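Peptidoglycan hydrolase FlgJ (Sphingomonas sp. A1, PDB 3VWO) probably hydrolyses periplasmic peptidoglycan so that the flagellar rod can be assembled, the chain here being its C-terminal domain of glycosyl hydrolase family 73. Local coordinates at residues 62-67 with 87-92; 50-55 with 93-98. All blocks are in the same frame, centred on the assembly; numbering follows the deposited sequence.

Interaction 1: 62-67 with 87-92; sequences TGKVVE and AYDSYE
Ala87 meets Lys64 through both its backbone and its methyl group. Ala87 N donates a hydrogen bond to Lys64 O (3.0 Å), but the donor stands 53° out of the carbonyl plane, and Trp61 NE1 supplies a second hydrogen bond to the same oxygen. The carbonyl of Ala87 adds an indirect link: one water donates to Ala87 O at 2.7 Å and accepts a longer bond from Lys64 N. Ala87 CB points toward 62-67, 3.8 Å from Lys64 CB, and Val66 CG2 lies against the same methyl at 3.9 Å. At Asp89 the contact reaches the surface. The Lys64 chain bends at its third torsion (chi3 -87°) and crosses the aspartate side chain at about a right angle, bringing NZ to OD1 in a salt bridge whose modelled length is too short to be taken literally. Ser90 follows as the N-cap of helix 91-104, its OG bonded to Gln93 N. Since Val66 pairs with Phe85 through backbone hydrogen bonds, the Lys64-Ala87 bond lies two residues further along in the same antiparallel register, an arrangement typical of the open end of an antiparallel beta hairpin, here strands 65-74 and 77-86.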
ATOM      1  N   THR A  62      -9.672 -16.513  -3.157  1.00 24.87           N
ATOM      2  CA  THR A  62      -9.264 -17.665  -3.942  1.00 27.15           C
ATOM      3  C   THR A  62      -8.203 -17.175  -4.907  1.00 35.86           C
ATOM      4  O   THR A  62      -8.340 -16.115  -5.506  1.00 47.54           O
ATOM      5  CB  THR A  62     -10.440 -18.263  -4.733  1.00 39.65           C
ATOM      6  OG1 THR A  62     -11.030 -17.251  -5.559  1.00 38.06           O
ATOM      7  CG2 THR A  62     -11.496 -18.805  -3.785  1.00 40.80           C
ATOM      8  N   GLY A  63      -7.134 -17.939  -5.044  1.00 49.86           N
ATOM      9  CA  GLY A  63      -6.005 -17.484  -5.825  1.00 42.55           C
ATOM     10  C   GLY A  63      -4.746 -17.579  -4.999  1.00 40.71           C
ATOM     11  O   GLY A  63      -4.740 -18.162  -3.915  1.00 37.16           O
ATOM     12  N   LYS A  64      -3.673 -16.997  -5.514  1.00 31.65           N
ATOM     13  CA  LYS A  64      -2.365 -17.163  -4.911  1.00 36.47           C
ATOM     14  C   LYS A  64      -2.250 -16.483  -3.558  1.00 26.83           C
ATOM     15  O   LYS A  64      -2.805 -15.406  -3.342  1.00 27.23           O
ATOM     16  CB  LYS A  64      -1.285 -16.683  -5.874  1.00 37.23           C
ATOM     17  CG  LYS A  64      -0.946 -17.738  -6.913  1.00 47.20           C
ATOM     18  CD  LYS A  64      -0.063 -17.199  -8.009  1.00 58.34           C
ATOM     19  CE  LYS A  64      -0.898 -16.574  -9.097  1.00 56.49           C
ATOM     20  NZ  LYS A  64      -0.128 -16.459 -10.369  1.00 59.76           N
ATOM     21  N   VAL A  65      -1.545 -17.143  -2.644  1.00 28.80           N
ATOM     22  CA  VAL A  65      -1.310 -16.608  -1.315  1.00 25.79           C
ATOM     23  C   VAL A  65       0.124 -16.873  -0.907  1.00 38.83           C
ATOM     24  O   VAL A  65       0.794 -17.737  -1.472  1.00 30.69           O
ATOM     25  CB  VAL A  65      -2.236 -17.244  -0.261  1.00 29.86           C
ATOM     26  CG1 VAL A  65      -3.671 -16.832  -0.492  1.00 34.92           C
ATOM     27  CG2 VAL A  65      -2.107 -18.762  -0.280  1.00 35.30           C
ATOM     28  N   VAL A  66       0.591 -16.115   0.076  1.00 26.16           N
ATOM     29  CA  VAL A  66       1.897 -16.342   0.677  1.00 31.84           C
ATOM     30  C   VAL A  66       1.738 -16.174   2.178  1.00 36.49           C
ATOM     31  O   VAL A  66       1.190 -15.178   2.639  1.00 32.66           O
ATOM     32  CB  VAL A  66       2.946 -15.333   0.163  1.00 40.44           C
ATOM     33  CG1 VAL A  66       4.270 -15.527   0.884  1.00 43.75           C
ATOM     34  CG2 VAL A  66       3.141 -15.468  -1.336  1.00 44.08           C
ATOM     35  N   GLU A  67       2.181 -17.160   2.946  1.00 28.68           N
ATOM     36  CA  GLU A  67       2.231 -16.994   4.390  1.00 29.20           C
ATOM     37  C   GLU A  67       3.429 -16.113   4.703  1.00 40.40           C
ATOM     38  O   GLU A  67       4.534 -16.375   4.236  1.00 40.69           O
ATOM     39  CB  GLU A  67       2.384 -18.343   5.100  1.00 44.13           C
ATOM     40  CG  GLU A  67       1.073 -19.017   5.467  1.00 53.23           C
ATOM     41  CD  GLU A  67       1.241 -20.052   6.571  1.00 63.54           C
ATOM     42  OE1 GLU A  67       2.349 -20.614   6.698  1.00 53.26           O
ATOM     43  OE2 GLU A  67       0.267 -20.293   7.317  1.00 68.79           O
ATOM     44  N   ALA A  87      -1.309 -12.844  -3.100  1.00 22.04           N
ATOM     45  CA  ALA A  87      -0.211 -12.764  -4.055  1.00 21.04           C
ATOM     46  C   ALA A  87      -0.804 -12.549  -5.427  1.00 24.94           C
ATOM     47  O   ALA A  87      -1.915 -13.015  -5.715  1.00 31.12           O
ATOM     48  CB  ALA A  87       0.646 -14.032  -4.018  1.00 22.33           C
ATOM     49  N   TYR A  88      -0.087 -11.816  -6.271  1.00 23.20           N
ATOM     50  CA  TYR A  88      -0.628 -11.428  -7.566  1.00 26.12           C
ATOM     51  C   TYR A  88       0.293 -11.822  -8.713  1.00 30.88           C
ATOM     52  O   TYR A  88       1.427 -12.242  -8.491  1.00 32.40           O
ATOM     53  CB  TYR A  88      -0.837  -9.915  -7.605  1.00 24.00           C
ATOM     54  CG  TYR A  88      -1.646  -9.372  -6.452  1.00 25.28           C
ATOM     55  CD1 TYR A  88      -3.027  -9.350  -6.511  1.00 26.00           C
ATOM     56  CD2 TYR A  88      -1.027  -8.862  -5.314  1.00 21.52           C
ATOM     57  CE1 TYR A  88      -3.781  -8.835  -5.468  1.00 29.02           C
ATOM     58  CE2 TYR A  88      -1.775  -8.353  -4.253  1.00 21.43           C
ATOM     59  CZ  TYR A  88      -3.154  -8.340  -4.345  1.00 24.50           C
ATOM     60  OH  TYR A  88      -3.927  -7.822  -3.318  1.00 23.51           O
ATOM     61  N   ASP A  89      -0.210 -11.660  -9.933  1.00 30.57           N
ATOM     62  CA  ASP A  89       0.558 -11.940 -11.149  1.00 36.95           C
ATOM     63  C   ASP A  89       1.426 -10.756 -11.583  1.00 41.61           C
ATOM     64  O   ASP A  89       2.348 -10.919 -12.382  1.00 36.81           O
ATOM     65  CB  ASP A  89      -0.384 -12.295 -12.306  1.00 40.29           C
ATOM     66  CG  ASP A  89      -1.136 -13.589 -12.076  1.00 38.97           C
ATOM     67  OD1 ASP A  89      -0.705 -14.379 -11.218  1.00 38.18           O
ATOM     68  OD2 ASP A  89      -2.152 -13.820 -12.763  1.00 45.73           O
ATOM     69  N   SER A  90       1.118  -9.562 -11.078  1.00 29.04           N
ATOM     70  CA  SER A  90       1.791  -8.355 -11.535  1.00 28.66           C
ATOM     71  C   SER A  90       1.496  -7.185 -10.607  1.00 35.94           C
ATOM     72  O   SER A  90       0.528  -7.224  -9.849  1.00 30.80           O
ATOM     73  CB  SER A  90       1.298  -7.985 -12.935  1.00 31.84           C
ATOM     74  OG  SER A  90      -0.030  -7.496 -12.877  1.00 35.72           O
ATOM     75  N   TYR A  91       2.320  -6.142 -10.680  1.00 25.70           N
ATOM     76  CA  TYR A  91       2.028  -4.903  -9.959  1.00 33.64           C
ATOM     77  C   TYR A  91       0.673  -4.331 -10.371  1.00 31.83           C
ATOM     78  O   TYR A  91      -0.053  -3.790  -9.534  1.00 29.85           O
ATOM     79  CB  TYR A  91       3.140  -3.868 -10.165  1.00 32.70           C
ATOM     80  CG  TYR A  91       4.421  -4.212  -9.439  1.00 37.14           C
ATOM     81  CD1 TYR A  91       4.396  -4.661  -8.125  1.00 33.76           C
ATOM     82  CD2 TYR A  91       5.652  -4.115 -10.075  1.00 47.71           C
ATOM     83  CE1 TYR A  91       5.565  -4.990  -7.457  1.00 41.42           C
ATOM     84  CE2 TYR A  91       6.828  -4.444  -9.414  1.00 53.50           C
ATOM     85  CZ  TYR A  91       6.777  -4.880  -8.104  1.00 54.43           C
ATOM     86  OH  TYR A  91       7.939  -5.208  -7.438  1.00 47.51           O
ATOM     87  N   GLU A  92       0.326  -4.462 -11.651  1.00 33.94           N
ATOM     88  CA  GLU A  92      -0.975  -3.998 -12.140  1.00 39.37           C
ATOM     89  C   GLU A  92      -2.122  -4.636 -11.369  1.00 36.02           C
ATOM     90  O   GLU A  92      -3.027  -3.949 -10.894  1.00 33.33           O
ATOM     91  CB  GLU A  92      -1.140  -4.285 -13.633  1.00 43.31           C
ATOM     92  CG  GLU A  92      -2.538  -3.981 -14.164  1.00 55.67           C
ATOM     93  CD  GLU A  92      -2.677  -4.241 -15.656  1.00 74.33           C
ATOM     94  OE1 GLU A  92      -2.780  -3.261 -16.425  1.00 71.15           O
ATOM     95  OE2 GLU A  92      -2.692  -5.424 -16.059  1.00 70.17           O
TER
HETATM   96  O   HOH W   1      -3.743 -14.229  -7.302  1.00 41.62           O

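Interaction 2: 50-55 with 93-98; sequences YNLFNI and QAFQDY
An aromatic cluster of Phe53, Phe95 and Tyr98 joins a type I beta turn, Asn51 to Asn54, to helix 91-104 in the buried interior of this lysozyme-clan domain. Phe53 is the shared member. With CG anti to its carbonyl carbon (chi1 -66°), its ring forms a face-to-face stack on Tyr98, the centroids 4.0 Å apart and the planes 19° from parallel. Tyr98 CB adds a CH-pi contact over the face of the Phe53 ring. Against Phe95, Phe53 instead presents its edge, in an offset edge-to-face pair with planes at 85°, and Phe53 CZ comes within 3.5 Å of Phe95 CE1. An alanine in place of Phe53 would probably leave Tyr98 without its stacking partner and open a gap between the turn and the helix. Leu52 CD2 touches Phe95 from the same turn, while Phe95 also touches Gln11 and Ala12 of helix 2-19. A bound buffer molecule, EPE, lies about 6 Å from the Phe53 side chain. Asn51 ties the turn to the residue that follows it, Ile55: its OD1 accepts from Ile55 N and Asn51 ND2 donates to Ile55 O at 2.9 Å. At the start of the loop the fit is tight, with Tyr50 O only 3.0 Å from Ala94 CB.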
ATOM      1  N   TYR A  50       4.177  -9.242  -5.313  1.00 24.14           N
ATOM      2  CA  TYR A  50       3.699  -7.974  -5.873  1.00 23.77           C
ATOM      3  C   TYR A  50       2.728  -7.266  -4.935  1.00 24.59           C
ATOM      4  O   TYR A  50       2.130  -6.266  -5.315  1.00 25.51           O
ATOM      5  CB  TYR A  50       3.039  -8.144  -7.249  1.00 31.99           C
ATOM      6  CG  TYR A  50       3.901  -8.832  -8.284  1.00 36.61           C
ATOM      7  CD1 TYR A  50       4.921  -8.151  -8.932  1.00 38.97           C
ATOM      8  CD2 TYR A  50       3.674 -10.156  -8.627  1.00 33.33           C
ATOM      9  CE1 TYR A  50       5.707  -8.784  -9.887  1.00 44.31           C
ATOM     10  CE2 TYR A  50       4.450 -10.793  -9.581  1.00 32.09           C
ATOM     11  CZ  TYR A  50       5.463 -10.105 -10.203  1.00 45.18           C
ATOM     12  OH  TYR A  50       6.237 -10.748 -11.148  1.00 46.70           O
ATOM     13  N   ASN A  51       2.581  -7.782  -3.718  1.00 25.71           N
ATOM     14  CA  ASN A  51       1.620  -7.238  -2.749  1.00 22.80           C
ATOM     15  C   ASN A  51       2.226  -6.046  -2.023  1.00 21.12           C
ATOM     16  O   ASN A  51       2.620  -6.139  -0.860  1.00 22.44           O
ATOM     17  CB  ASN A  51       1.225  -8.319  -1.749  1.00 22.68           C
ATOM     18  CG  ASN A  51       0.011  -7.954  -0.927  1.00 26.05           C
ATOM     19  OD1 ASN A  51      -0.385  -6.788  -0.851  1.00 23.47           O
ATOM     20  ND2 ASN A  51      -0.579  -8.956  -0.282  1.00 20.81           N
ATOM     21  N   LEU A  52       2.275  -4.917  -2.720  1.00 24.57           N
ATOM     22  CA  LEU A  52       2.976  -3.745  -2.228  1.00 26.62           C
ATOM     23  C   LEU A  52       2.199  -3.018  -1.139  1.00 24.50           C
ATOM     24  O   LEU A  52       2.749  -2.156  -0.465  1.00 24.86           O
ATOM     25  CB  LEU A  52       3.275  -2.791  -3.383  1.00 34.53           C
ATOM     26  CG  LEU A  52       4.644  -2.870  -4.064  1.00 35.03           C
ATOM     27  CD1 LEU A  52       5.265  -4.268  -3.990  1.00 38.04           C
ATOM     28  CD2 LEU A  52       4.525  -2.411  -5.499  1.00 32.16           C
ATOM     29  N   PHE A  53       0.929  -3.373  -0.960  1.00 22.04           N
ATOM     30  CA  PHE A  53       0.106  -2.725   0.060  1.00 19.55           C
ATOM     31  C   PHE A  53      -0.114  -3.605   1.289  1.00 25.04           C
ATOM     32  O   PHE A  53      -0.833  -3.227   2.206  1.00 25.45           O
ATOM     33  CB  PHE A  53      -1.221  -2.257  -0.544  1.00 18.41           C
ATOM     34  CG  PHE A  53      -1.044  -1.176  -1.557  1.00 23.92           C
ATOM     35  CD1 PHE A  53      -0.935   0.151  -1.157  1.00 24.73           C
ATOM     36  CD2 PHE A  53      -0.938  -1.477  -2.900  1.00 20.75           C
ATOM     37  CE1 PHE A  53      -0.743   1.149  -2.086  1.00 19.14           C
ATOM     38  CE2 PHE A  53      -0.748  -0.481  -3.835  1.00 25.40           C
ATOM     39  CZ  PHE A  53      -0.645   0.835  -3.425  1.00 22.37           C
ATOM     40  N   ASN A  54       0.521  -4.773   1.298  1.00 21.73           N
ATOM     41  CA  ASN A  54       0.434  -5.698   2.430  1.00 22.68           C
ATOM     42  C   ASN A  54      -1.005  -6.101   2.773  1.00 21.90           C
ATOM     43  O   ASN A  54      -1.400  -6.128   3.940  1.00 22.72           O
ATOM     44  CB  ASN A  54       1.159  -5.135   3.658  1.00 20.73           C
ATOM     45  CG  ASN A  54       2.672  -5.192   3.516  1.00 26.87           C
ATOM     46  OD1 ASN A  54       3.224  -6.187   3.049  1.00 27.92           O
ATOM     47  ND2 ASN A  54       3.345  -4.121   3.908  1.00 31.30           N
ATOM     48  N   ILE A  55      -1.770  -6.419   1.735  1.00 25.14           N
ATOM     49  CA  ILE A  55      -3.172  -6.784   1.885  1.00 19.11           C
ATOM     50  C   ILE A  55      -3.298  -8.268   2.216  1.00 20.71           C
ATOM     51  O   ILE A  55      -2.884  -9.128   1.432  1.00 24.60           O
ATOM     52  CB  ILE A  55      -3.952  -6.523   0.597  1.00 22.40           C
ATOM     53  CG1 ILE A  55      -3.732  -5.084   0.129  1.00 29.51           C
ATOM     54  CG2 ILE A  55      -5.448  -6.797   0.820  1.00 24.06           C
ATOM     55  CD1 ILE A  55      -4.160  -4.056   1.136  1.00 38.45           C
ATOM     56  N   GLN A  93      -2.069  -5.956 -11.239  1.00 33.13           N
ATOM     57  CA  GLN A  93      -3.093  -6.693 -10.516  1.00 34.98           C
ATOM     58  C   GLN A  93      -3.152  -6.258  -9.049  1.00 29.58           C
ATOM     59  O   GLN A  93      -4.236  -6.148  -8.472  1.00 27.79           O
ATOM     60  CB  GLN A  93      -2.822  -8.194 -10.629  1.00 32.80           C
ATOM     61  CG  GLN A  93      -3.980  -9.065 -10.213  1.00 42.88           C
ATOM     62  CD  GLN A  93      -3.791 -10.504 -10.635  1.00 48.38           C
ATOM     63  OE1 GLN A  93      -2.996 -11.234 -10.046  1.00 38.13           O
ATOM     64  NE2 GLN A  93      -4.515 -10.917 -11.670  1.00 53.87           N
ATOM     65  N   ALA A  94      -1.983  -6.014  -8.455  1.00 26.69           N
ATOM     66  CA  ALA A  94      -1.899  -5.560  -7.068  1.00 27.03           C
ATOM     67  C   ALA A  94      -2.574  -4.194  -6.878  1.00 23.48           C
ATOM     68  O   ALA A  94      -3.381  -3.997  -5.961  1.00 25.73           O
ATOM     69  CB  ALA A  94      -0.453  -5.479  -6.637  1.00 23.30           C
ATOM     70  N   PHE A  95      -2.232  -3.251  -7.743  1.00 25.46           N
ATOM     71  CA  PHE A  95      -2.825  -1.912  -7.662  1.00 27.22           C
ATOM     72  C   PHE A  95      -4.337  -1.932  -7.902  1.00 30.38           C
ATOM     73  O   PHE A  95      -5.082  -1.234  -7.217  1.00 24.88           O
ATOM     74  CB  PHE A  95      -2.137  -0.943  -8.631  1.00 26.97           C
ATOM     75  CG  PHE A  95      -0.848  -0.367  -8.101  1.00 30.77           C
ATOM     76  CD1 PHE A  95      -0.861   0.725  -7.253  1.00 30.41           C
ATOM     77  CD2 PHE A  95       0.374  -0.922  -8.454  1.00 32.28           C
ATOM     78  CE1 PHE A  95       0.317   1.261  -6.765  1.00 26.47           C
ATOM     79  CE2 PHE A  95       1.559  -0.392  -7.968  1.00 33.69           C
ATOM     80  CZ  PHE A  95       1.528   0.701  -7.122  1.00 40.59           C
ATOM     81  N   GLN A  96      -4.787  -2.736  -8.862  1.00 30.96           N
ATOM     82  CA  GLN A  96      -6.217  -2.866  -9.140  1.00 31.14           C
ATOM     83  C   GLN A  96      -6.965  -3.471  -7.957  1.00 28.18           C
ATOM     84  O   GLN A  96      -8.097  -3.082  -7.665  1.00 28.20           O
ATOM     85  CB  GLN A  96      -6.455  -3.717 -10.388  1.00 30.99           C
ATOM     86  CG  GLN A  96      -5.945  -3.098 -11.680  1.00 44.44           C
ATOM     87  CD  GLN A  96      -6.976  -2.221 -12.361  1.00 70.88           C
ATOM     88  OE1 GLN A  96      -7.915  -1.733 -11.729  1.00 67.98           O
ATOM     89  NE2 GLN A  96      -6.810  -2.023 -13.664  1.00 85.81           N
ATOM     90  N   ASP A  97      -6.347  -4.441  -7.289  1.00 25.56           N
ATOM     91  CA  ASP A  97      -6.977  -5.033  -6.119  1.00 21.98           C
ATOM     92  C   ASP A  97      -7.074  -4.003  -4.997  1.00 21.65           C
ATOM     93  O   ASP A  97      -8.093  -3.924  -4.300  1.00 23.38           O
ATOM     94  CB  ASP A  97      -6.237  -6.300  -5.658  1.00 23.70           C
ATOM     95  CG  ASP A  97      -7.088  -7.164  -4.741  1.00 25.52           C
ATOM     96  OD1 ASP A  97      -8.318  -7.211  -4.953  1.00 25.82           O
ATOM     97  OD2 ASP A  97      -6.540  -7.789  -3.809  1.00 24.76           O
ATOM     98  N   TYR A  98      -6.029  -3.191  -4.836  1.00 20.19           N
ATOM     99  CA  TYR A  98      -6.031  -2.130  -3.823  1.00 22.10           C
ATOM    100  C   TYR A  98      -7.153  -1.123  -4.084  1.00 27.34           C
ATOM    101  O   TYR A  98      -7.876  -0.740  -3.162  1.00 23.00           O
ATOM    102  CB  TYR A  98      -4.676  -1.415  -3.775  1.00 25.29           C
ATOM    103  CG  TYR A  98      -4.668  -0.124  -2.969  1.00 25.11           C
ATOM    104  CD1 TYR A  98      -4.438  -0.132  -1.599  1.00 26.20           C
ATOM    105  CD2 TYR A  98      -4.882   1.102  -3.587  1.00 28.72           C
ATOM    106  CE1 TYR A  98      -4.426   1.053  -0.864  1.00 23.97           C
ATOM    107  CE2 TYR A  98      -4.876   2.281  -2.865  1.00 29.68           C
ATOM    108  CZ  TYR A  98      -4.644   2.252  -1.507  1.00 25.83           C
ATOM    109  OH  TYR A  98      -4.634   3.433  -0.800  1.00 30.21           O
TER

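The two contacts illustrate how one helix and the loop before it can contact parts of a chain far apart in sequence. Their centres are 8 Å apart, and both draw on helix 91-104: interaction 1 involves the loop that leads into it, interaction 2 the turns that follow. Along the chain the order is 50-55, 62-67, 87-92, 93-98, so interaction 1 is nested inside the loop closed by interaction 2, with most of the hairpin 65-74/77-86 between its segments. They meet directly where Tyr88 OH lies 2.7 Å from Asp97 OD2, a probable hydrogen bond; that carboxylate also forms a salt bridge with Arg86. The partly buried hairpin base is thereby tied to the buried helical core of the glycosyl hydrolase domain.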